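Local structure of alcohol oxidase (Myceliophthora thermophila, 6F74) at residues Thr92-Arg98 against Leu171-Leu175; Ile206-Trp212 against Ser231-Ile237; Ile225-Gly230 against Gly247-Phe253. The protein binds FAD and, as a VAO-type flavoprotein, probably acts as an oxidase of alcohols. One frame throughout, in Å; residues are numbered along the deposited sequence.

Contact 1: Thr92-Arg98 against Leu171-Leu175; sequences TSDPIGR and LELWL
Trp174 lies flat beneath Pro95, whose CA stands 3.7 Å from the centroid of the indole six-membered ring and only 10° off the ring normal, a CH-pi contact over the face. The proline ring adds to it: CB comes down on Trp174 CE3 at 3.8 Å, and CD reaches the CH2 and CZ3 side. At the rim of the indole the chemistry turns polar. Thr92 O lies near the ring plane, and a water accepts from Trp174 NE1 at 3.0 Å while donating to Thr92 O. Glu172, two residues back, also reaches Pro95, since its CG is anti to the backbone N (chi1 -174°) and the chain runs on extended. Pro95 O sits 2.6 Å from Glu172 OE1, whereas OE2 takes a salt bridge from Arg98 NH2 at 3.1 Å, with guanidinium and carboxylate planes 26° apart. Arg98 NE makes a second salt bridge, to Asp166 OD1. The type I turn Asp94-Gly97 that carries Pro95 is reinforced by an Asx turn, Ile96 N donating to Asp94 OD1 at 2.9 Å. A leucine in place of Trp174 would probably lose the flat platform under Pro95 and leave the bridging water without its indole donor. Such packing joins the turn after helix 88-93 to strand 171-174, an inner strand of the small mixed sheet in the FAD-binding domain, of the PCMH-type fold.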
loop_
_atom_site.group_PDB
_atom_site.type_symbol
_atom_site.label_atom_id
_atom_site.label_comp_id
_atom_site.label_asym_id
_atom_site.label_seq_id
_atom_site.Cartn_x
_atom_site.Cartn_y
_atom_site.Cartn_z
ATOM N N THR A 92 13.962 -4.206 -1.744
ATOM C CA THR A 92 14.090 -2.786 -2.099
ATOM C C THR A 92 15.441 -2.400 -2.680
ATOM O O THR A 92 15.556 -1.317 -3.254
ATOM C CB THR A 92 13.809 -1.846 -0.906
ATOM O OG1 THR A 92 14.659 -2.199 0.205
ATOM C CG2 THR A 92 12.329 -1.908 -0.494
ATOM N N SER A 93 16.458 -3.245 -2.517
ATOM C CA SER A 93 17.834 -2.956 -2.932
ATOM C C SER A 93 18.110 -3.133 -4.430
ATOM O O SER A 93 19.036 -2.540 -4.961
ATOM C CB SER A 93 18.813 -3.872 -2.172
ATOM O OG SER A 93 18.648 -5.246 -2.584
ATOM N N ASP A 94 17.303 -3.966 -5.099
ATOM C CA ASP A 94 17.419 -4.187 -6.532
ATOM C C ASP A 94 16.401 -3.288 -7.268
ATOM O O ASP A 94 15.282 -3.094 -6.784
ATOM C CB ASP A 94 17.102 -5.645 -6.825
ATOM C CG ASP A 94 17.463 -6.033 -8.232
ATOM O OD1 ASP A 94 16.757 -5.612 -9.194
ATOM O OD2 ASP A 94 18.481 -6.752 -8.383
ATOM N N PRO A 95 16.764 -2.750 -8.444
ATOM C CA PRO A 95 15.838 -1.909 -9.211
ATOM C C PRO A 95 14.522 -2.548 -9.600
ATOM O O PRO A 95 13.548 -1.830 -9.775
ATOM C CB PRO A 95 16.634 -1.565 -10.469
ATOM C CG PRO A 95 17.810 -2.461 -10.499
ATOM C CD PRO A 95 18.102 -2.781 -9.084
ATOM N N ILE A 96 14.488 -3.866 -9.780
ATOM C CA ILE A 96 13.237 -4.581 -10.036
ATOM C C ILE A 96 12.917 -5.604 -8.923
ATOM O O ILE A 96 12.220 -6.600 -9.142
ATOM C CB ILE A 96 13.191 -5.234 -11.415
ATOM C CG1 ILE A 96 14.351 -6.197 -11.589
ATOM C CG2 ILE A 96 13.260 -4.150 -12.493
ATOM C CD1 ILE A 96 14.169 -7.159 -12.736
ATOM N N GLY A 97 13.414 -5.322 -7.734
ATOM C CA GLY A 97 13.033 -6.091 -6.562
ATOM C C GLY A 97 11.651 -5.665 -6.113
ATOM O O GLY A 97 11.366 -4.452 -6.042
ATOM N N ARG A 98 10.809 -6.654 -5.820
ATOM C CA ARG A 98 9.429 -6.428 -5.480
ATOM C C ARG A 98 9.037 -7.135 -4.186
ATOM O O ARG A 98 9.188 -8.348 -4.055
ATOM C CB ARG A 98 8.552 -6.945 -6.615
ATOM C CG ARG A 98 8.741 -6.154 -7.914
ATOM C CD ARG A 98 8.025 -4.837 -7.874
ATOM N NE ARG A 98 8.273 -4.049 -9.072
ATOM C CZ ARG A 98 9.357 -3.302 -9.308
ATOM N NH1 ARG A 98 10.361 -3.253 -8.440
ATOM N NH2 ARG A 98 9.480 -2.653 -10.472
ATOM N N LEU A 171 11.145 1.368 -19.324
ATOM C CA LEU A 171 12.320 2.043 -18.776
ATOM C C LEU A 171 11.919 2.524 -17.397
ATOM O O LEU A 171 11.018 3.364 -17.268
ATOM C CB LEU A 171 12.736 3.206 -19.668
ATOM C CG LEU A 171 13.839 4.142 -19.170
ATOM C CD1 LEU A 171 15.123 3.387 -18.777
ATOM C CD2 LEU A 171 14.156 5.158 -20.242
ATOM N N GLU A 172 12.556 1.985 -16.358
ATOM C CA GLU A 172 12.219 2.366 -14.995
ATOM C C GLU A 172 12.968 3.628 -14.528
ATOM O O GLU A 172 14.183 3.689 -14.568
ATOM C CB GLU A 172 12.480 1.216 -14.036
ATOM C CG GLU A 172 12.013 1.481 -12.613
ATOM C CD GLU A 172 12.345 0.362 -11.670
ATOM O OE1 GLU A 172 13.498 0.301 -11.252
ATOM O OE2 GLU A 172 11.440 -0.431 -11.313
ATOM N N LEU A 173 12.217 4.629 -14.090
ATOM C CA LEU A 173 12.759 5.708 -13.297
ATOM C C LEU A 173 12.780 5.240 -11.864
ATOM O O LEU A 173 11.737 5.269 -11.175
ATOM C CB LEU A 173 11.895 6.959 -13.450
ATOM C CG LEU A 173 12.326 8.156 -12.590
ATOM C CD1 LEU A 173 13.702 8.666 -12.987
ATOM C CD2 LEU A 173 11.271 9.225 -12.735
ATOM N N TRP A 174 13.947 4.793 -11.413
ATOM C CA TRP A 174 14.135 4.317 -10.024
ATOM C C TRP A 174 14.605 5.466 -9.120
ATOM O O TRP A 174 15.698 6.005 -9.288
ATOM C CB TRP A 174 15.154 3.186 -10.031
ATOM C CG TRP A 174 15.273 2.398 -8.765
ATOM C CD1 TRP A 174 14.279 2.127 -7.845
ATOM C CD2 TRP A 174 16.443 1.748 -8.287
ATOM N NE1 TRP A 174 14.785 1.355 -6.823
ATOM C CE2 TRP A 174 16.108 1.103 -7.072
ATOM C CE3 TRP A 174 17.742 1.628 -8.774
ATOM C CZ2 TRP A 174 17.031 0.348 -6.340
ATOM C CZ3 TRP A 174 18.672 0.883 -8.042
ATOM C CH2 TRP A 174 18.302 0.256 -6.832
ATOM N N LEU A 175 13.760 5.842 -8.159
ATOM C CA LEU A 175 13.991 7.020 -7.321
ATOM C C LEU A 175 14.617 6.720 -5.973
ATOM O O LEU A 175 14.791 7.622 -5.161
ATOM C CB LEU A 175 12.676 7.770 -7.161
ATOM C CG LEU A 175 12.120 8.300 -8.498
ATOM C CD1 LEU A 175 10.715 8.843 -8.271
ATOM C CD2 LEU A 175 13.019 9.368 -9.114
HETATM O O HOH W 1 13.700 0.104 -4.375
#

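Contact 2: Ile206-Trp212 against Ser231-Ile237; sequences IDGAYQW and SPSPGAI. With FAD (flavin-adenine dinucleotide), chain I.
One face of the Trp212 indole is occupied by Ala236, whose CB stands 3.9 Å above the ring plane over its centre; Ala236 CA makes a CH-pi contact, 4.0 Å from the centroid of the five-membered ring and 24° off its normal. Trp240, an FAD-binding residue, meets Trp212 edge-to-face. Carbonyl carbon C of Asp207 lies at the edge of the Tyr210 ring, in its plane, while Tyr210 OH is hydrogen-bonded to Gly181 N. Between these rings the backbones are bridged once, at Gln211 and Gly235: Ala236 N donates to Tyr210 O at 2.8 Å, nearly straight at 171°, and Trp212 N donates to Pro234 O. This places the end of strand 203-208 and the start of helix 212-221 behind a glycine- and proline-rich loop of the PCMH-type FAD-binding fold. There Gly235 N donates to FAD O1P at 2.8 Å, and Pro234 CG packs on the flavin at C9A (3.6 Å). A side chain at Gly235 would be crowded by that phosphate oxygen. The Gln211 chain, extended beyond CG, brings NE2 to Ser233 O at 2.7 Å, on a lone pair in the carbonyl plane; a water joins NE2 to Ser233 OG, which is also hydrogen-bonded to His159 NE2. At the strand end of the contact, Ile206 and Ile237 pack side by side, their CG2 methyls 3.8 Å apart.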
loop_
_atom_site.group_PDB
_atom_site.type_symbol
_atom_site.label_atom_id
_atom_site.label_comp_id
_atom_site.label_asym_id
_atom_site.label_seq_id
_atom_site.Cartn_x
_atom_site.Cartn_y
_atom_site.Cartn_z
ATOM N N ILE A 206 10.052 16.494 3.219
ATOM C CA ILE A 206 10.609 15.246 2.744
ATOM C C ILE A 206 11.149 15.514 1.348
ATOM O O ILE A 206 10.397 15.433 0.378
ATOM C CB ILE A 206 9.565 14.122 2.733
ATOM C CG1 ILE A 206 8.870 14.032 4.100
ATOM C CG2 ILE A 206 10.226 12.795 2.375
ATOM C CD1 ILE A 206 7.691 13.061 4.143
ATOM N N ASP A 207 12.448 15.827 1.257
ATOM C CA ASP A 207 13.077 16.299 0.029
ATOM C C ASP A 207 13.748 15.141 -0.685
ATOM O O ASP A 207 14.957 15.099 -0.847
ATOM C CB ASP A 207 14.082 17.429 0.351
ATOM C CG ASP A 207 14.393 18.314 -0.847
ATOM O OD1 ASP A 207 13.888 18.061 -1.987
ATOM O OD2 ASP A 207 15.163 19.284 -0.637
ATOM N N GLY A 208 12.930 14.187 -1.126
ATOM C CA GLY A 208 13.420 13.006 -1.823
ATOM C C GLY A 208 12.448 11.848 -1.684
ATOM O O GLY A 208 11.486 11.920 -0.923
ATOM N N ALA A 209 12.709 10.775 -2.436
ATOM C CA ALA A 209 11.916 9.547 -2.350
ATOM C C ALA A 209 12.369 8.700 -1.153
ATOM O O ALA A 209 12.798 7.545 -1.286
ATOM C CB ALA A 209 12.040 8.759 -3.615
ATOM N N TYR A 210 12.251 9.305 0.031
ATOM C CA TYR A 210 12.593 8.644 1.259
ATOM C C TYR A 210 11.545 7.579 1.614
ATOM O O TYR A 210 10.432 7.562 1.072
ATOM C CB TYR A 210 12.769 9.677 2.372
ATOM C CG TYR A 210 14.048 10.457 2.260
ATOM C CD1 TYR A 210 15.240 9.953 2.799
ATOM C CD2 TYR A 210 14.088 11.697 1.619
ATOM C CE1 TYR A 210 16.424 10.643 2.706
ATOM C CE2 TYR A 210 15.275 12.413 1.527
ATOM C CZ TYR A 210 16.445 11.875 2.066
ATOM O OH TYR A 210 17.638 12.579 1.991
ATOM N N GLN A 211 11.947 6.681 2.494
ATOM C CA GLN A 211 11.051 5.684 3.087
ATOM C C GLN A 211 10.576 6.235 4.423
ATOM O O GLN A 211 11.128 7.229 4.919
ATOM C CB GLN A 211 11.772 4.363 3.234
ATOM C CG GLN A 211 12.130 3.749 1.891
ATOM C CD GLN A 211 13.164 2.640 2.033
ATOM O OE1 GLN A 211 14.347 2.924 2.157
ATOM N NE2 GLN A 211 12.727 1.378 1.985
ATOM N N TRP A 212 9.519 5.639 4.974
ATOM C CA TRP A 212 9.020 6.067 6.288
ATOM C C TRP A 212 10.072 5.970 7.396
ATOM O O TRP A 212 10.133 6.856 8.282
ATOM C CB TRP A 212 7.736 5.340 6.684
ATOM C CG TRP A 212 6.598 5.960 5.980
ATOM C CD1 TRP A 212 5.840 5.406 5.016
ATOM C CD2 TRP A 212 6.138 7.305 6.148
ATOM N NE1 TRP A 212 4.912 6.324 4.563
ATOM C CE2 TRP A 212 5.084 7.500 5.242
ATOM C CE3 TRP A 212 6.519 8.362 6.977
ATOM C CZ2 TRP A 212 4.394 8.701 5.142
ATOM C CZ3 TRP A 212 5.824 9.563 6.880
ATOM C CH2 TRP A 212 4.781 9.724 5.967
ATOM N N SER A 231 4.386 -0.147 8.652
ATOM C CA SER A 231 5.680 -0.660 8.262
ATOM C C SER A 231 6.547 0.510 7.788
ATOM O O SER A 231 6.061 1.361 7.044
ATOM C CB SER A 231 5.497 -1.648 7.131
ATOM O OG SER A 231 4.684 -2.751 7.567
ATOM N N PRO A 232 7.831 0.570 8.206
ATOM C CA PRO A 232 8.636 1.738 7.812
ATOM C C PRO A 232 9.359 1.667 6.474
ATOM O O PRO A 232 10.002 2.652 6.089
ATOM C CB PRO A 232 9.689 1.842 8.947
ATOM C CG PRO A 232 9.243 0.854 9.976
ATOM C CD PRO A 232 8.545 -0.201 9.225
ATOM N N SER A 233 9.285 0.526 5.795
ATOM C CA SER A 233 9.992 0.338 4.513
ATOM C C SER A 233 9.354 1.022 3.285
ATOM O O SER A 233 10.083 1.459 2.384
ATOM C CB SER A 233 10.198 -1.149 4.241
ATOM O OG SER A 233 10.787 -1.365 2.955
ATOM N N PRO A 234 8.006 1.119 3.222
ATOM C CA PRO A 234 7.402 1.777 2.068
ATOM C C PRO A 234 7.788 3.234 1.910
ATOM O O PRO A 234 8.139 3.882 2.877
ATOM C CB PRO A 234 5.919 1.644 2.345
ATOM C CG PRO A 234 5.815 0.390 3.108
ATOM C CD PRO A 234 6.989 0.446 4.028
ATOM N N GLY A 235 7.680 3.731 0.689
ATOM C CA GLY A 235 8.001 5.127 0.351
ATOM C C GLY A 235 7.084 6.101 1.040
ATOM O O GLY A 235 5.890 5.784 1.280
ATOM N N ALA A 236 7.634 7.265 1.397
ATOM C CA ALA A 236 6.867 8.309 2.069
ATOM C C ALA A 236 6.061 9.171 1.108
ATOM O O ALA A 236 5.029 9.698 1.516
ATOM C CB ALA A 236 7.780 9.197 2.892
ATOM N N ILE A 237 6.506 9.334 -0.141
ATOM C CA ILE A 237 5.891 10.328 -1.027
ATOM C C ILE A 237 5.324 9.795 -2.352
ATOM O O ILE A 237 4.968 10.607 -3.218
ATOM C CB ILE A 237 6.827 11.555 -1.272
ATOM C CG1 ILE A 237 8.026 11.218 -2.165
ATOM C CG2 ILE A 237 7.285 12.105 0.065
ATOM C CD1 ILE A 237 8.796 12.449 -2.591
HETATM P PA FAD I . 6.272 1.804 -5.396
HETATM O O1A FAD I . 6.034 0.380 -5.892
HETATM O O2A FAD I . 7.669 2.327 -5.514
HETATM O O5B FAD I . 5.266 2.740 -6.174
HETATM C C5B FAD I . 3.888 2.577 -5.986
HETATM C C4B FAD I . 3.148 3.373 -7.046
HETATM O O4B FAD I . 3.451 4.739 -6.819
HETATM C C3B FAD I . 3.542 3.106 -8.477
HETATM O O3B FAD I . 2.401 3.397 -9.294
HETATM C C2B FAD I . 4.586 4.152 -8.782
HETATM O O2B FAD I . 4.621 4.602 -10.142
HETATM C C1B FAD I . 4.126 5.305 -7.932
HETATM N N9A FAD I . 5.175 6.189 -7.414
HETATM C C8A FAD I . 6.091 5.888 -6.483
HETATM N N7A FAD I . 6.874 6.951 -6.218
HETATM C C5A FAD I . 6.441 7.946 -6.986
HETATM C C6A FAD I . 6.844 9.340 -7.166
HETATM N N6A FAD I . 7.880 9.788 -6.421
HETATM N N1A FAD I . 6.158 10.080 -8.076
HETATM C C2A FAD I . 5.128 9.554 -8.787
HETATM N N3A FAD I . 4.690 8.275 -8.652
HETATM C C4A FAD I . 5.313 7.452 -7.769
HETATM N N1 FAD I . 0.213 0.780 3.141
HETATM C C2 FAD I . -0.441 1.322 4.193
HETATM O O2 FAD I . -1.362 2.149 3.972
HETATM N N3 FAD I . -0.119 1.023 5.468
HETATM C C4 FAD I . 0.847 0.143 5.781
HETATM O O4 FAD I . 1.130 -0.146 6.963
HETATM C C4X FAD I . 1.599 -0.510 4.689
HETATM N N5 FAD I . 2.572 -1.408 4.941
HETATM C C5X FAD I . 3.250 -1.984 3.918
HETATM C C6 FAD I . 4.267 -2.896 4.198
HETATM C C7 FAD I . 5.002 -3.496 3.191
HETATM C C7M FAD I . 6.046 -4.475 3.669
HETATM C C8 FAD I . 4.715 -3.153 1.769
HETATM C C8M FAD I . 5.506 -3.730 0.603
HETATM C C9 FAD I . 3.685 -2.262 1.484
HETATM C C9A FAD I . 2.933 -1.644 2.498
HETATM N N10 FAD I . 1.897 -0.704 2.245
HETATM C C10 FAD I . 1.210 -0.129 3.323
HETATM C "C1'" FAD I . 1.440 -0.361 0.877
HETATM C "C2'" FAD I . 1.934 0.884 0.218
HETATM O "O2'" FAD I . 1.136 1.962 0.701
HETATM C "C3'" FAD I . 1.724 0.771 -1.296
HETATM O "O3'" FAD I . 2.272 -0.453 -1.817
HETATM C "C4'" FAD I . 2.316 1.961 -2.039
HETATM O "O4'" FAD I . 2.083 1.813 -3.443
HETATM C "C5'" FAD I . 3.804 2.105 -1.759
HETATM O "O5'" FAD I . 4.333 3.223 -2.449
HETATM P P FAD I . 5.864 3.080 -2.823
HETATM O O1P FAD I . 6.645 2.640 -1.615
HETATM O O2P FAD I . 6.239 4.337 -3.535
HETATM O O3P FAD I . 5.779 1.832 -3.850
HETATM O O HOH W 2 8.760 7.918 -1.368
HETATM O O HOH W 3 13.599 -1.669 2.598
#

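Contact 3: Ile225-Gly230 against Gly247-Phe253. With FAD (flavin-adenine dinucleotide), chain I.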
loop_
_atom_site.group_PDB
_atom_site.type_symbol
_atom_site.label_atom_id
_atom_site.label_comp_id
_atom_site.label_asym_id
_atom_site.label_seq_id
_atom_site.Cartn_x
_atom_site.Cartn_y
_atom_site.Cartn_z
ATOM N N ILE A 225 5.081 13.720 15.921
ATOM C CA ILE A 225 4.457 12.537 15.348
ATOM C C ILE A 225 4.303 12.732 13.852
ATOM O O ILE A 225 3.602 13.635 13.410
ATOM C CB ILE A 225 3.088 12.252 15.986
ATOM C CG1 ILE A 225 3.262 11.993 17.490
ATOM C CG2 ILE A 225 2.421 11.037 15.327
ATOM C CD1 ILE A 225 1.977 11.800 18.252
ATOM N N ALA A 226 4.982 11.885 13.092
ATOM C CA ALA A 226 4.823 11.786 11.662
ATOM C C ALA A 226 3.873 10.618 11.442
ATOM O O ALA A 226 4.079 9.520 11.965
ATOM C CB ALA A 226 6.163 11.495 10.989
ATOM N N VAL A 227 2.825 10.883 10.668
ATOM C CA VAL A 227 1.761 9.937 10.418
ATOM C C VAL A 227 2.125 9.131 9.156
ATOM O O VAL A 227 1.759 9.509 8.047
ATOM C CB VAL A 227 0.389 10.642 10.287
ATOM C CG1 VAL A 227 -0.733 9.617 10.201
ATOM C CG2 VAL A 227 0.122 11.527 11.474
ATOM N N GLY A 228 2.860 8.037 9.377
ATOM C CA GLY A 228 3.340 7.144 8.327
ATOM C C GLY A 228 2.645 5.807 8.449
ATOM O O GLY A 228 1.698 5.657 9.211
ATOM N N GLY A 229 3.151 4.825 7.725
ATOM C CA GLY A 229 2.620 3.479 7.740
ATOM C C GLY A 229 3.049 2.682 8.948
ATOM O O GLY A 229 3.983 3.025 9.700
ATOM N N GLY A 230 2.351 1.572 9.119
ATOM C CA GLY A 230 2.659 0.615 10.179
ATOM C C GLY A 230 3.965 -0.103 9.924
ATOM O O GLY A 230 4.579 -0.604 10.868
ATOM N N GLY A 247 -1.984 3.993 9.002
ATOM C CA GLY A 247 -0.939 3.660 9.965
ATOM C C GLY A 247 -1.501 3.849 11.359
ATOM O O GLY A 247 -2.637 4.284 11.506
ATOM N N PRO A 248 -0.712 3.571 12.391
ATOM C CA PRO A 248 -1.221 3.691 13.757
ATOM C C PRO A 248 -1.871 5.048 14.127
ATOM O O PRO A 248 -2.856 5.061 14.879
ATOM C CB PRO A 248 0.044 3.459 14.592
ATOM C CG PRO A 248 0.823 2.497 13.779
ATOM C CD PRO A 248 0.648 3.003 12.359
ATOM N N ALA A 249 -1.329 6.147 13.575
ATOM C CA ALA A 249 -1.699 7.502 13.971
ATOM C C ALA A 249 -2.786 8.201 13.122
ATOM O O ALA A 249 -3.127 9.341 13.399
ATOM C CB ALA A 249 -0.441 8.359 14.058
ATOM N N THR A 250 -3.354 7.516 12.129
ATOM C CA THR A 250 -4.255 8.180 11.167
ATOM C C THR A 250 -5.644 8.506 11.729
ATOM O O THR A 250 -6.178 9.573 11.442
ATOM C CB THR A 250 -4.399 7.419 9.837
ATOM O OG1 THR A 250 -4.871 6.081 10.067
ATOM C CG2 THR A 250 -3.089 7.381 9.092
ATOM N N HIS A 251 -6.233 7.607 12.519
ATOM C CA HIS A 251 -7.466 7.956 13.220
ATOM C C HIS A 251 -7.321 9.288 13.974
ATOM O O HIS A 251 -8.173 10.171 13.900
ATOM C CB HIS A 251 -7.871 6.851 14.203
ATOM C CG HIS A 251 -8.962 7.268 15.133
ATOM N ND1 HIS A 251 -10.281 7.307 14.750
ATOM C CD2 HIS A 251 -8.923 7.754 16.399
ATOM C CE1 HIS A 251 -11.009 7.787 15.740
ATOM N NE2 HIS A 251 -10.211 8.075 16.751
ATOM N N ASN A 252 -6.231 9.425 14.708
ATOM C CA ASN A 252 -6.042 10.604 15.558
ATOM C C ASN A 252 -5.676 11.851 14.799
ATOM O O ASN A 252 -6.121 12.937 15.181
ATOM C CB ASN A 252 -5.021 10.279 16.634
ATOM C CG ASN A 252 -5.593 9.437 17.753
ATOM O OD1 ASN A 252 -5.726 9.978 18.845
ATOM N ND2 ASN A 252 -5.908 8.139 17.539
ATOM N N PHE A 253 -4.879 11.731 13.723
ATOM C CA PHE A 253 -4.332 12.917 13.046
ATOM C C PHE A 253 -4.650 13.062 11.558
ATOM O O PHE A 253 -4.252 14.036 10.941
ATOM C CB PHE A 253 -2.846 12.921 13.264
ATOM C CG PHE A 253 -2.462 12.953 14.724
ATOM C CD1 PHE A 253 -2.697 14.107 15.485
ATOM C CD2 PHE A 253 -1.887 11.865 15.326
ATOM C CE1 PHE A 253 -2.367 14.146 16.822
ATOM C CE2 PHE A 253 -1.559 11.899 16.676
ATOM C CZ PHE A 253 -1.799 13.030 17.436
HETATM P PA FAD I . 6.272 1.804 -5.396
HETATM O O1A FAD I . 6.034 0.380 -5.892
HETATM O O2A FAD I . 7.669 2.327 -5.514
HETATM O O5B FAD I . 5.266 2.740 -6.174
HETATM C C5B FAD I . 3.888 2.577 -5.986
HETATM C C4B FAD I . 3.148 3.373 -7.046
HETATM O O4B FAD I . 3.451 4.739 -6.819
HETATM C C3B FAD I . 3.542 3.106 -8.477
HETATM O O3B FAD I . 2.401 3.397 -9.294
HETATM C C2B FAD I . 4.586 4.152 -8.782
HETATM O O2B FAD I . 4.621 4.602 -10.142
HETATM C C1B FAD I . 4.126 5.305 -7.932
HETATM N N9A FAD I . 5.175 6.189 -7.414
HETATM C C8A FAD I . 6.091 5.888 -6.483
HETATM N N7A FAD I . 6.874 6.951 -6.218
HETATM C C5A FAD I . 6.441 7.946 -6.986
HETATM C C6A FAD I . 6.844 9.340 -7.166
HETATM N N6A FAD I . 7.880 9.788 -6.421
HETATM N N1A FAD I . 6.158 10.080 -8.076
HETATM C C2A FAD I . 5.128 9.554 -8.787
HETATM N N3A FAD I . 4.690 8.275 -8.652
HETATM C C4A FAD I . 5.313 7.452 -7.769
HETATM N N1 FAD I . 0.213 0.780 3.141
HETATM C C2 FAD I . -0.441 1.322 4.193
HETATM O O2 FAD I . -1.362 2.149 3.972
HETATM N N3 FAD I . -0.119 1.023 5.468
HETATM C C4 FAD I . 0.847 0.143 5.781
HETATM O O4 FAD I . 1.130 -0.146 6.963
HETATM C C4X FAD I . 1.599 -0.510 4.689
HETATM N N5 FAD I . 2.572 -1.408 4.941
HETATM C C5X FAD I . 3.250 -1.984 3.918
HETATM C C6 FAD I . 4.267 -2.896 4.198
HETATM C C7 FAD I . 5.002 -3.496 3.191
HETATM C C7M FAD I . 6.046 -4.475 3.669
HETATM C C8 FAD I . 4.715 -3.153 1.769
HETATM C C8M FAD I . 5.506 -3.730 0.603
HETATM C C9 FAD I . 3.685 -2.262 1.484
HETATM C C9A FAD I . 2.933 -1.644 2.498
HETATM N N10 FAD I . 1.897 -0.704 2.245
HETATM C C10 FAD I . 1.210 -0.129 3.323
HETATM C "C1'" FAD I . 1.440 -0.361 0.877
HETATM C "C2'" FAD I . 1.934 0.884 0.218
HETATM O "O2'" FAD I . 1.136 1.962 0.701
HETATM C "C3'" FAD I . 1.724 0.771 -1.296
HETATM O "O3'" FAD I . 2.272 -0.453 -1.817
HETATM C "C4'" FAD I . 2.316 1.961 -2.039
HETATM O "O4'" FAD I . 2.083 1.813 -3.443
HETATM C "C5'" FAD I . 3.804 2.105 -1.759
HETATM O "O5'" FAD I . 4.333 3.223 -2.449
HETATM P P FAD I . 5.864 3.080 -2.823
HETATM O O1P FAD I . 6.645 2.640 -1.615
HETATM O O2P FAD I . 6.239 4.337 -3.535
HETATM O O3P FAD I . 5.779 1.832 -3.850
HETATM O O HOH W 4 0.794 6.166 11.797
#
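Val227 lays its two methyls along the short helix 250-253: CG1 meets Thr250 CG2 at 3.4 Å, tighter than usual van der Waals contact, and CG2 rests on Phe253 CB at 3.7 Å. Both segments belong to the PCMH-type FAD-binding fold, in which the glycine run after strand 224-225 here follows a hydrophobic patch down to the flavin. With CG1 anti to the backbone N (chi1 -173°), Val227 presents both branches to the helix, and each lies 4.1 Å from Ala249 CB. Ile225 extends the patch; its CD1 approaches Phe253 CE2 at 3.9 Å, the two side chains crossing at about a right angle, while His305 stacks on the Phe253 ring. Thr250 shows only its methyl to the valine, because its hydroxyl turns to Val473 O. Polar groups take over where the side chains end. Gly228 O accepts a hydrogen bond from a water that in turn accepts one from Ala249 N, and it also receives a CA-H...O contact from Gly247 CA at 3.4 Å, almost linear at 172°. A CB on Gly247 would come within 1.9 Å of that oxygen, a clash consistent with glycine here. Next along, Pro248 CD lies against Gly230 CA. At the cofactor, Gly230 N donates to FAD O4 at 3.0 Å, with a bent 136° at the hydrogen.

All three contacts are mostly buried, but contact 1 carries an exposed residue, Ser93, and reaches FAD through Leu175, at the end of its strand segment, whereas contacts 2 and 3 hydrogen-bond it through backbone N-H groups. Contact 1 is the one with a salt bridge across its segments; contact 2 depends on direct backbone and amide bonds, and contact 3 on apolar packing plus a single water bridge. Leu175 O against Ala209 CB, 3.4 Å, joins contacts 1 and 2. Contacts 2 and 3 interleave along the chain, 225-230 leading directly into 231-237, and Trp212 CD2 packs on Gly228 CA at 3.5 Å. Contacts 1 and 3 remain about 13 Å apart at their nearest atoms.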